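Local structure of putative acetamidase/formamidase (Yersinia enterocolitica subsp. palearctica serotype O:3, 5UBU) at residues 21-32 / 48-59; 85-96 / 212-220. The protein probably hydrolyses carbon-nitrogen bonds other than peptide bonds in linear amides, and binds sodium ions in this crystal. All coordinates share one frame; numbering follows the deposited sequence. Where two conformers were deposited one is given.

Both contacts are strand pairings, parallel in contact 1 and antiparallel in contact 2, and their centres lie about 11 Å apart on the same side of the chain's centre. Strand 48-50 of contact 1 runs beside strand 87-93 of contact 2 in one sheet, where I50 N lies 2.7 Å from M92 O and M92 N lies 2.8 Å from L48 O, both probable hydrogen bonds. Further along, V58 CG1 packs 3.3 Å from N88 OD1. Contact 2 alone reaches the metal site: D220, the last residue of 212-220, binds two sodium ions, with N193 and D195 at one and H222 and E236 at the other.

Contact 1. Residues 21-32 / 48-59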
loop_
_atom_site.group_PDB
_atom_site.type_symbol
_atom_site.label_atom_id
_atom_site.label_comp_id
_atom_site.label_asym_id
_atom_site.label_seq_id
_atom_site.Cartn_x
_atom_site.Cartn_y
_atom_site.Cartn_z
ATOM N N ARG B 21 -35.822 29.288 -7.807
ATOM C CA ARG B 21 -37.125 28.723 -7.438
ATOM C C ARG B 21 -37.483 28.897 -5.969
ATOM O O ARG B 21 -36.598 28.943 -5.111
ATOM C CB ARG B 21 -37.159 27.211 -7.704
ATOM C CG ARG B 21 -37.126 26.801 -9.152
ATOM C CD ARG B 21 -37.195 25.284 -9.332
ATOM N NE ARG B 21 -38.363 24.663 -8.698
ATOM C CZ ARG B 21 -38.383 24.054 -7.508
ATOM N NH1 ARG B 21 -39.523 23.528 -7.064
ATOM N NH2 ARG B 21 -37.287 23.943 -6.756
ATOM N N LYS B 22 -38.790 29.015 -5.706
ATOM C CA LYS B 22 -39.288 29.056 -4.350
ATOM C C LYS B 22 -39.284 27.555 -4.066
ATOM O O LYS B 22 -40.098 26.812 -4.628
ATOM C CB LYS B 22 -40.707 29.620 -4.256
ATOM C CG LYS B 22 -41.240 29.684 -2.825
ATOM C CD LYS B 22 -42.739 29.923 -2.797
ATOM C CE LYS B 22 -43.299 29.761 -1.391
ATOM N NZ LYS B 22 -44.778 29.925 -1.415
ATOM N N PRO B 23 -38.370 27.096 -3.207
ATOM C CA PRO B 23 -38.296 25.669 -2.992
ATOM C C PRO B 23 -39.403 25.072 -2.140
ATOM O O PRO B 23 -39.961 25.741 -1.275
ATOM C CB PRO B 23 -36.961 25.515 -2.270
ATOM C CG PRO B 23 -36.851 26.749 -1.451
ATOM C CD PRO B 23 -37.551 27.838 -2.227
ATOM N N VAL B 24 -39.716 23.811 -2.428
ATOM C CA VAL B 24 -40.678 23.039 -1.665
ATOM C C VAL B 24 -39.804 22.336 -0.618
ATOM O O VAL B 24 -38.761 21.774 -0.955
ATOM C CB VAL B 24 -41.417 21.999 -2.539
ATOM C CG1 VAL B 24 -42.331 21.124 -1.684
ATOM C CG2 VAL B 24 -42.210 22.686 -3.634
ATOM N N THR B 25 -40.203 22.408 0.651
ATOM C CA THR B 25 -39.462 21.772 1.737
ATOM C C THR B 25 -40.145 20.455 2.078
ATOM O O THR B 25 -41.339 20.423 2.402
ATOM C CB THR B 25 -39.402 22.680 2.982
ATOM O OG1 THR B 25 -38.723 23.898 2.642
ATOM C CG2 THR B 25 -38.660 21.996 4.143
ATOM N N HIS B 26 -39.385 19.370 1.980
ATOM C CA HIS B 26 -39.883 18.031 2.274
ATOM C C HIS B 26 -39.322 17.594 3.614
ATOM O O HIS B 26 -38.193 17.936 3.945
ATOM C CB HIS B 26 -39.440 17.064 1.184
ATOM C CG HIS B 26 -39.757 17.536 -0.202
ATOM N ND1 HIS B 26 -40.968 17.302 -0.814
ATOM C CD2 HIS B 26 -39.019 18.244 -1.088
ATOM C CE1 HIS B 26 -40.956 17.838 -2.020
ATOM N NE2 HIS B 26 -39.785 18.413 -2.212
ATOM N N HIS B 27 -40.117 16.857 4.384
ATOM C CA HIS B 27 -39.700 16.381 5.700
ATOM C C HIS B 27 -39.509 14.874 5.591
ATOM O O HIS B 27 -40.485 14.134 5.613
ATOM C CB HIS B 27 -40.779 16.706 6.752
ATOM C CG HIS B 27 -41.212 18.153 6.770
ATOM N ND1 HIS B 27 -40.608 19.107 7.561
ATOM C CD2 HIS B 27 -42.174 18.803 6.071
ATOM C CE1 HIS B 27 -41.174 20.282 7.345
ATOM N NE2 HIS B 27 -42.129 20.124 6.445
ATOM N N LEU B 28 -38.263 14.426 5.436
ATOM C CA LEU B 28 -37.965 12.994 5.322
ATOM C C LEU B 28 -37.846 12.385 6.719
ATOM O O LEU B 28 -36.758 12.164 7.229
ATOM C CB LEU B 28 -36.710 12.746 4.463
ATOM C CG LEU B 28 -36.254 11.290 4.255
ATOM C CD1 LEU B 28 -37.396 10.371 3.847
ATOM C CD2 LEU B 28 -35.137 11.229 3.228
ATOM N N THR B 29 -38.999 12.134 7.323
ATOM C CA THR B 29 -39.080 11.540 8.648
ATOM C C THR B 29 -38.844 10.034 8.560
ATOM O O THR B 29 -38.747 9.475 7.470
ATOM C CB THR B 29 -40.483 11.756 9.258
ATOM O OG1 THR B 29 -41.471 11.119 8.439
ATOM C CG2 THR B 29 -40.822 13.229 9.366
ATOM N N GLU B 30 -38.757 9.384 9.714
ATOM C CA GLU B 30 -38.586 7.939 9.767
ATOM C C GLU B 30 -39.813 7.216 9.191
ATOM O O GLU B 30 -39.693 6.137 8.620
ATOM C CB GLU B 30 -38.347 7.496 11.211
ATOM C CG GLU B 30 -37.018 7.963 11.782
ATOM C CD GLU B 30 -36.892 7.658 13.261
ATOM O OE1 GLU B 30 -37.731 8.188 14.015
ATOM O OE2 GLU B 30 -35.960 6.940 13.674
ATOM N N GLU B 31 -40.990 7.830 9.340
ATOM C CA GLU B 31 -42.251 7.260 8.849
ATOM C C GLU B 31 -42.260 7.295 7.310
ATOM O O GLU B 31 -42.801 6.396 6.676
ATOM C CB GLU B 31 -43.442 8.016 9.470
ATOM C CG GLU B 31 -44.751 7.237 9.657
ATOM C CD GLU B 31 -45.639 7.104 8.428
ATOM O OE1 GLU B 31 -46.692 6.438 8.558
ATOM O OE2 GLU B 31 -45.320 7.663 7.344
HETATM N N MSE B 32 -41.645 8.321 6.721
HETATM C CA MSE B 32 -41.566 8.440 5.258
HETATM C C MSE B 32 -40.533 7.489 4.712
HETATM O O MSE B 32 -40.737 6.877 3.662
HETATM C CB MSE B 32 -41.188 9.855 4.821
HETATM C CG MSE B 32 -41.314 10.035 3.300
HETATM SE SE MSE B 32 -40.800 11.866 2.742
HETATM C CE MSE B 32 -42.516 12.783 3.070
ATOM N N LEU B 48 -38.775 9.441 -1.810
ATOM C CA LEU B 48 -39.142 10.828 -2.057
ATOM C C LEU B 48 -38.669 11.297 -3.427
ATOM O O LEU B 48 -37.593 10.908 -3.877
ATOM C CB LEU B 48 -38.483 11.713 -0.991
ATOM C CG LEU B 48 -38.653 13.234 -1.092
ATOM C CD1 LEU B 48 -40.119 13.643 -0.958
ATOM C CD2 LEU B 48 -37.790 13.895 -0.027
ATOM N N THR B 49 -39.473 12.135 -4.078
ATOM C CA THR B 49 -39.118 12.707 -5.373
ATOM C C THR B 49 -39.201 14.218 -5.219
ATOM O O THR B 49 -40.216 14.739 -4.736
ATOM C CB THR B 49 -40.051 12.230 -6.498
ATOM O OG1 THR B 49 -40.030 10.795 -6.563
ATOM C CG2 THR B 49 -39.615 12.810 -7.846
ATOM N N ILE B 50 -38.136 14.916 -5.611
ATOM C CA ILE B 50 -38.080 16.371 -5.483
ATOM C C ILE B 50 -37.678 17.076 -6.777
ATOM O O ILE B 50 -37.181 16.453 -7.719
ATOM C CB ILE B 50 -37.058 16.787 -4.388
ATOM C CG1 ILE B 50 -35.629 16.419 -4.795
ATOM C CG2 ILE B 50 -37.399 16.139 -3.047
ATOM C CD1 ILE B 50 -34.591 16.864 -3.789
ATOM N N GLU B 51 -37.899 18.387 -6.802
ATOM C CA GLU B 51 -37.509 19.232 -7.926
ATOM C C GLU B 51 -36.130 19.823 -7.598
ATOM O O GLU B 51 -35.817 20.050 -6.421
ATOM C CB GLU B 51 -38.521 20.362 -8.123
ATOM C CG GLU B 51 -39.896 19.906 -8.595
ATOM C CD GLU B 51 -39.896 19.404 -10.021
ATOM O OE1 GLU B 51 -38.939 19.684 -10.777
ATOM O OE2 GLU B 51 -40.874 18.743 -10.422
ATOM N N PRO B 52 -35.285 20.045 -8.626
ATOM C CA PRO B 52 -33.997 20.659 -8.330
ATOM C C PRO B 52 -34.229 22.024 -7.682
ATOM O O PRO B 52 -35.043 22.809 -8.171
ATOM C CB PRO B 52 -33.348 20.811 -9.712
ATOM C CG PRO B 52 -33.982 19.774 -10.552
ATOM C CD PRO B 52 -35.394 19.666 -10.047
ATOM N N GLY B 53 -33.546 22.272 -6.573
ATOM C CA GLY B 53 -33.692 23.534 -5.843
ATOM C C GLY B 53 -34.464 23.358 -4.545
ATOM O O GLY B 53 -34.406 24.213 -3.689
ATOM N N ASP B 54 -35.207 22.255 -4.426
ATOM C CA ASP B 54 -35.980 21.959 -3.212
ATOM C C ASP B 54 -35.093 21.675 -2.003
ATOM O O ASP B 54 -33.926 21.321 -2.138
ATOM C CB ASP B 54 -36.899 20.736 -3.408
ATOM C CG ASP B 54 -38.124 21.023 -4.249
ATOM O OD1 ASP B 54 -38.362 22.187 -4.637
ATOM O OD2 ASP B 54 -38.878 20.057 -4.507
ATOM N N ARG B 55 -35.684 21.835 -0.825
ATOM C CA ARG B 55 -35.021 21.582 0.444
ATOM C C ARG B 55 -35.577 20.295 1.047
ATOM O O ARG B 55 -36.742 19.951 0.820
ATOM C CB ARG B 55 -35.220 22.767 1.398
ATOM C CG ARG B 55 -34.392 23.976 1.001
ATOM C CD ARG B 55 -34.758 25.264 1.707
ATOM N NE ARG B 55 -34.409 25.167 3.123
ATOM C CZ ARG B 55 -35.273 25.090 4.136
ATOM N NH1 ARG B 55 -34.817 25.008 5.379
ATOM N NH2 ARG B 55 -36.587 25.154 3.935
ATOM N N VAL B 56 -34.735 19.569 1.780
ATOM C CA VAL B 56 -35.146 18.334 2.439
ATOM C C VAL B 56 -34.628 18.355 3.874
ATOM O O VAL B 56 -33.452 18.611 4.105
ATOM C CB VAL B 56 -34.610 17.074 1.729
ATOM C CG1 VAL B 56 -35.113 15.808 2.420
ATOM C CG2 VAL B 56 -35.039 17.065 0.274
ATOM N N ILE B 57 -35.520 18.108 4.827
ATOM C CA ILE B 57 -35.185 18.059 6.240
ATOM C C ILE B 57 -35.153 16.573 6.577
ATOM O O ILE B 57 -36.204 15.935 6.695
ATOM C CB ILE B 57 -36.236 18.790 7.102
ATOM C CG1 ILE B 57 -36.375 20.251 6.645
ATOM C CG2 ILE B 57 -35.859 18.696 8.583
ATOM C CD1 ILE B 57 -37.440 21.043 7.390
ATOM N N VAL B 58 -33.952 16.029 6.733
ATOM C CA VAL B 58 -33.774 14.604 7.005
ATOM C C VAL B 58 -33.576 14.262 8.484
ATOM O O VAL B 58 -32.713 14.831 9.137
ATOM C CB VAL B 58 -32.536 14.058 6.258
ATOM C CG1 VAL B 58 -32.457 12.544 6.412
ATOM C CG2 VAL B 58 -32.594 14.420 4.784
ATOM N N ASP B 59 -34.374 13.318 8.989
ATOM C CA ASP B 59 -34.264 12.819 10.358
ATOM C C ASP B 59 -33.377 11.570 10.287
ATOM O O ASP B 59 -33.872 10.449 10.193
ATOM C CB ASP B 59 -35.638 12.463 10.941
ATOM C CG ASP B 59 -36.528 13.690 11.180
ATOM O OD1 ASP B 59 -36.017 14.832 11.166
ATOM O OD2 ASP B 59 -37.745 13.502 11.416
HETATM O O HOH W 1 -35.794 9.545 8.331
HETATM O O HOH W 2 -38.976 10.561 12.185
#
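A parallel strand pair, 25-28 beside 55-59, lies at one edge of a mixed sheet, with 25-28 outermost within this chain, and a buried carboxylate, D54, ties the start of both strands together. H26 NE2 donates to D54 OD2 (3.0 Å) in an almost straight bond, lying in the imidazole plane but above that of the carboxylate. E51 N reaches the same oxygen from the opposite face, within the type II turn 51-54. OD1 takes three donors: V24 N, well above the carboxylate plane, and both terminal nitrogens of R21, which meet it end-on at 3.0 Å from NH1 and from NH2 in a salt bridge. These five bonds leave the carboxylate little freedom to rotate and would favour its ionised form. R21 gets there by a bend at chi3 (56°), which also lays one guanidinium face over E51 CB.

The H26 ring is fixed at its edge by D54 and flanked by apolar side chains: I50 CG2 lies over one face, 3.3 Å from CD2, while L48 CD1 approaches ND1 obliquely. Along the strands the ladder runs from R55 N to V24 O through I57 N to H26 O (2.8 Å) and on to D59 N and L28 O. T25 and R55 lie side by side, and T25 CG2 touches I57 CD1 at 3.6 Å. T29 caps the following helix, its OG1 accepting from M32 N.

R55 turns its NE to E107, and I57 packs on I240 of strand 239-248, the next strand of the sheet; L28 and V58 rest on N88 of strand 87-93.

Contact 2. Residues 85-96 / 212-220; sequences NPQNGPIMINGA and PGGRLFIGD. With NA (sodium ion), chain H; NA (sodium ion), chain G.
N85 and D220 stack their flat ends, amide and carboxylate planes 17° apart, with N85 OD1 3.3 Å from D220 CG. N85 OD1 and the carboxylate oxygens are all acceptors, so no hydrogen bond joins them; N85 ND2 donates instead to S184 O. The D220 carboxylate reaches both sodium ions because chi1 (-175°) turns CG away from the backbone N: OD2 binds one at 2.2 Å, shared with N193 and D195, and OD1 the other at 2.3 Å, shared with H222 and E236. OD2 also lies 2.9 Å from this second ion and so bridges the pair. A water lies between P86 O and D220 N, accepting from the latter.

Farther along, P90, which follows a cis peptide bond, lies alongside F217: its CA sits over one ring face toward the rim, and its CB meets CZ at 3.5 Å. Two residues before F217, R215 runs extended past the same proline, NH1 near P90 CG, while M92 SE lies alongside the arginine, touching CG at 3.6 Å, on one face side of the guanidinium. The arginine's NH2 is bonded to S44 O.

The antiparallel ladder pairs N88 with I218 and I91 with L216, and the register slips by one residue between them, a beta bulge around G89 and P90. I91 CB and L216 CB pack at 4.1 Å. At the far end I93 N donates to G213 O, and G213 N to A96 O.

Strand 87-93 is flanked by strand 48-50 and strand 214-222 by strand 169-175, while I93, L216 and I218 rest on strand 239-248 of the other sheet.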
loop_
_atom_site.group_PDB
_atom_site.type_symbol
_atom_site.label_atom_id
_atom_site.label_comp_id
_atom_site.label_asym_id
_atom_site.label_seq_id
_atom_site.Cartn_x
_atom_site.Cartn_y
_atom_site.Cartn_z
ATOM N N ASN B 85 -24.158 2.487 9.445
ATOM C CA ASN B 85 -24.590 3.625 8.638
ATOM C C ASN B 85 -25.917 3.399 7.890
ATOM O O ASN B 85 -25.942 3.342 6.660
ATOM C CB ASN B 85 -23.483 4.042 7.645
ATOM C CG ASN B 85 -22.144 4.282 8.318
ATOM O OD1 ASN B 85 -22.063 4.510 9.528
ATOM N ND2 ASN B 85 -21.078 4.238 7.525
ATOM N N PRO B 86 -27.026 3.257 8.637
ATOM C CA PRO B 86 -28.329 3.116 7.991
ATOM C C PRO B 86 -28.583 4.367 7.148
ATOM O O PRO B 86 -28.422 5.482 7.649
ATOM C CB PRO B 86 -29.297 3.047 9.173
ATOM C CG PRO B 86 -28.565 3.686 10.298
ATOM C CD PRO B 86 -27.154 3.242 10.099
ATOM N N GLN B 87 -28.978 4.175 5.892
ATOM C CA GLN B 87 -29.173 5.295 4.962
ATOM C C GLN B 87 -30.583 5.775 4.708
ATOM O O GLN B 87 -31.500 4.971 4.590
ATOM C CB GLN B 87 -28.603 4.903 3.581
ATOM C CG GLN B 87 -27.113 4.615 3.580
ATOM C CD GLN B 87 -26.294 5.846 3.898
ATOM O OE1 GLN B 87 -26.404 6.882 3.223
ATOM N NE2 GLN B 87 -25.437 5.730 4.906
ATOM N N ASN B 88 -30.734 7.098 4.643
ATOM C CA ASN B 88 -31.993 7.724 4.240
ATOM C C ASN B 88 -31.906 7.759 2.719
ATOM O O ASN B 88 -30.808 7.873 2.161
ATOM C CB ASN B 88 -32.142 9.139 4.795
ATOM C CG ASN B 88 -32.696 9.158 6.191
ATOM O OD1 ASN B 88 -31.980 9.378 7.153
ATOM N ND2 ASN B 88 -33.988 8.879 6.310
ATOM N N GLY B 89 -33.045 7.652 2.049
ATOM C CA GLY B 89 -33.069 7.659 0.587
ATOM C C GLY B 89 -33.581 6.328 0.063
ATOM O O GLY B 89 -33.945 5.451 0.851
ATOM N N PRO B 90 -33.581 6.145 -1.257
ATOM C CA PRO B 90 -33.109 7.127 -2.221
ATOM C C PRO B 90 -34.080 8.265 -2.524
ATOM O O PRO B 90 -35.291 8.051 -2.597
ATOM C CB PRO B 90 -32.907 6.297 -3.491
ATOM C CG PRO B 90 -33.848 5.167 -3.366
ATOM C CD PRO B 90 -34.035 4.905 -1.902
ATOM N N ILE B 91 -33.525 9.463 -2.688
ATOM C CA ILE B 91 -34.278 10.656 -3.038
ATOM C C ILE B 91 -34.113 10.825 -4.546
ATOM O O ILE B 91 -33.000 10.723 -5.051
ATOM C CB ILE B 91 -33.738 11.893 -2.302
ATOM C CG1 ILE B 91 -33.844 11.680 -0.788
ATOM C CG2 ILE B 91 -34.495 13.151 -2.725
ATOM C CD1 ILE B 91 -33.324 12.819 0.061
HETATM N N MSE B 92 -35.206 11.082 -5.259
HETATM C CA MSE B 92 -35.151 11.254 -6.720
HETATM C C MSE B 92 -35.211 12.705 -7.100
HETATM O O MSE B 92 -36.033 13.449 -6.571
HETATM C CB MSE B 92 -36.326 10.547 -7.387
HETATM C CG MSE B 92 -36.524 9.118 -6.880
HETATM SE SE MSE B 92 -35.035 7.950 -7.441
HETATM C CE MSE B 92 -35.582 7.561 -9.303
ATOM N N ILE B 93 -34.326 13.123 -8.000
ATOM C CA ILE B 93 -34.305 14.504 -8.467
ATOM C C ILE B 93 -34.867 14.488 -9.888
ATOM O O ILE B 93 -34.338 13.801 -10.765
ATOM C CB ILE B 93 -32.896 15.145 -8.430
ATOM C CG1 ILE B 93 -32.345 15.219 -6.992
ATOM C CG2 ILE B 93 -32.944 16.556 -8.997
ATOM C CD1 ILE B 93 -31.974 13.897 -6.360
ATOM N N ASN B 94 -35.943 15.240 -10.095
ATOM C CA ASN B 94 -36.618 15.323 -11.380
ATOM C C ASN B 94 -35.696 15.876 -12.470
ATOM O O ASN B 94 -35.205 17.000 -12.365
ATOM C CB ASN B 94 -37.871 16.215 -11.246
ATOM C CG ASN B 94 -38.739 16.204 -12.495
ATOM O OD1 ASN B 94 -38.497 15.455 -13.429
ATOM N ND2 ASN B 94 -39.763 17.029 -12.507
ATOM N N GLY B 95 -35.483 15.069 -13.514
ATOM C CA GLY B 95 -34.633 15.438 -14.651
ATOM C C GLY B 95 -33.213 14.892 -14.617
ATOM O O GLY B 95 -32.525 14.909 -15.637
ATOM N N ALA B 96 -32.770 14.402 -13.457
ATOM C CA ALA B 96 -31.407 13.868 -13.322
ATOM C C ALA B 96 -31.183 12.620 -14.176
ATOM O O ALA B 96 -32.007 11.708 -14.188
ATOM C CB ALA B 96 -31.093 13.572 -11.864
ATOM N N PRO B 212 -30.741 6.936 -13.458
ATOM C CA PRO B 212 -31.814 7.908 -13.674
ATOM C C PRO B 212 -32.422 8.372 -12.353
ATOM O O PRO B 212 -32.698 7.552 -11.483
ATOM C CB PRO B 212 -32.840 7.132 -14.511
ATOM C CG PRO B 212 -32.076 6.024 -15.138
ATOM C CD PRO B 212 -30.991 5.667 -14.174
ATOM N N GLY B 213 -32.596 9.684 -12.212
ATOM C CA GLY B 213 -33.161 10.286 -11.008
ATOM C C GLY B 213 -32.127 10.612 -9.948
ATOM O O GLY B 213 -32.460 11.206 -8.917
ATOM N N GLY B 214 -30.875 10.228 -10.186
ATOM C CA GLY B 214 -29.806 10.493 -9.231
ATOM C C GLY B 214 -29.718 9.463 -8.120
ATOM O O GLY B 214 -28.685 8.789 -7.971
ATOM N N ARG B 215 -30.800 9.340 -7.348
ATOM C CA ARG B 215 -30.858 8.405 -6.212
ATOM C C ARG B 215 -29.891 8.828 -5.114
ATOM O O ARG B 215 -28.881 8.182 -4.876
ATOM C CB ARG B 215 -30.629 6.950 -6.651
ATOM C CG ARG B 215 -31.819 6.369 -7.378
ATOM C CD ARG B 215 -31.526 4.991 -7.939
ATOM N NE ARG B 215 -32.800 4.314 -8.189
ATOM C CZ ARG B 215 -33.414 3.489 -7.329
ATOM N NH1 ARG B 215 -32.871 3.159 -6.155
ATOM N NH2 ARG B 215 -34.580 2.956 -7.660
ATOM N N LEU B 216 -30.227 9.934 -4.460
ATOM C CA LEU B 216 -29.410 10.494 -3.387
ATOM C C LEU B 216 -29.656 9.785 -2.059
ATOM O O LEU B 216 -30.800 9.593 -1.654
ATOM C CB LEU B 216 -29.712 11.988 -3.215
ATOM C CG LEU B 216 -28.982 12.754 -2.097
ATOM C CD1 LEU B 216 -27.475 12.735 -2.298
ATOM C CD2 LEU B 216 -29.511 14.185 -2.050
ATOM N N PHE B 217 -28.565 9.409 -1.398
ATOM C CA PHE B 217 -28.606 8.757 -0.095
ATOM C C PHE B 217 -27.818 9.605 0.894
ATOM O O PHE B 217 -26.789 10.193 0.541
ATOM C CB PHE B 217 -27.977 7.367 -0.149
ATOM C CG PHE B 217 -28.731 6.378 -0.981
ATOM C CD1 PHE B 217 -28.508 6.283 -2.341
ATOM C CD2 PHE B 217 -29.638 5.506 -0.382
ATOM C CE1 PHE B 217 -29.188 5.344 -3.105
ATOM C CE2 PHE B 217 -30.325 4.569 -1.132
ATOM C CZ PHE B 217 -30.094 4.473 -2.498
ATOM N N ILE B 218 -28.289 9.660 2.132
ATOM C CA ILE B 218 -27.613 10.448 3.173
ATOM C C ILE B 218 -27.705 9.725 4.515
ATOM O O ILE B 218 -28.603 8.911 4.735
ATOM C CB ILE B 218 -28.195 11.888 3.240
ATOM C CG1 ILE B 218 -27.372 12.782 4.161
ATOM C CG2 ILE B 218 -29.669 11.869 3.664
ATOM C CD1 ILE B 218 -27.818 14.229 4.155
ATOM N N GLY B 219 -26.750 9.990 5.398
ATOM C CA GLY B 219 -26.747 9.370 6.730
ATOM C C GLY B 219 -25.441 9.510 7.463
ATOM O O GLY B 219 -24.561 10.240 7.027
ATOM N N ASP B 220 -25.338 8.818 8.596
ATOM C CA ASP B 220 -24.121 8.805 9.416
ATOM C C ASP B 220 -23.628 10.215 9.780
ATOM O O ASP B 220 -22.556 10.649 9.366
ATOM C CB ASP B 220 -23.036 7.986 8.689
ATOM C CG ASP B 220 -21.754 7.805 9.507
ATOM O OD1 ASP B 220 -21.775 7.769 10.762
ATOM O OD2 ASP B 220 -20.713 7.661 8.854
HETATM NA NA NA H . -18.705 6.754 8.559
HETATM NA NA NA G . -19.722 7.244 11.537
HETATM O O HOH W 3 -26.725 6.361 9.497
HETATM O O HOH W 4 -16.818 4.810 9.624
#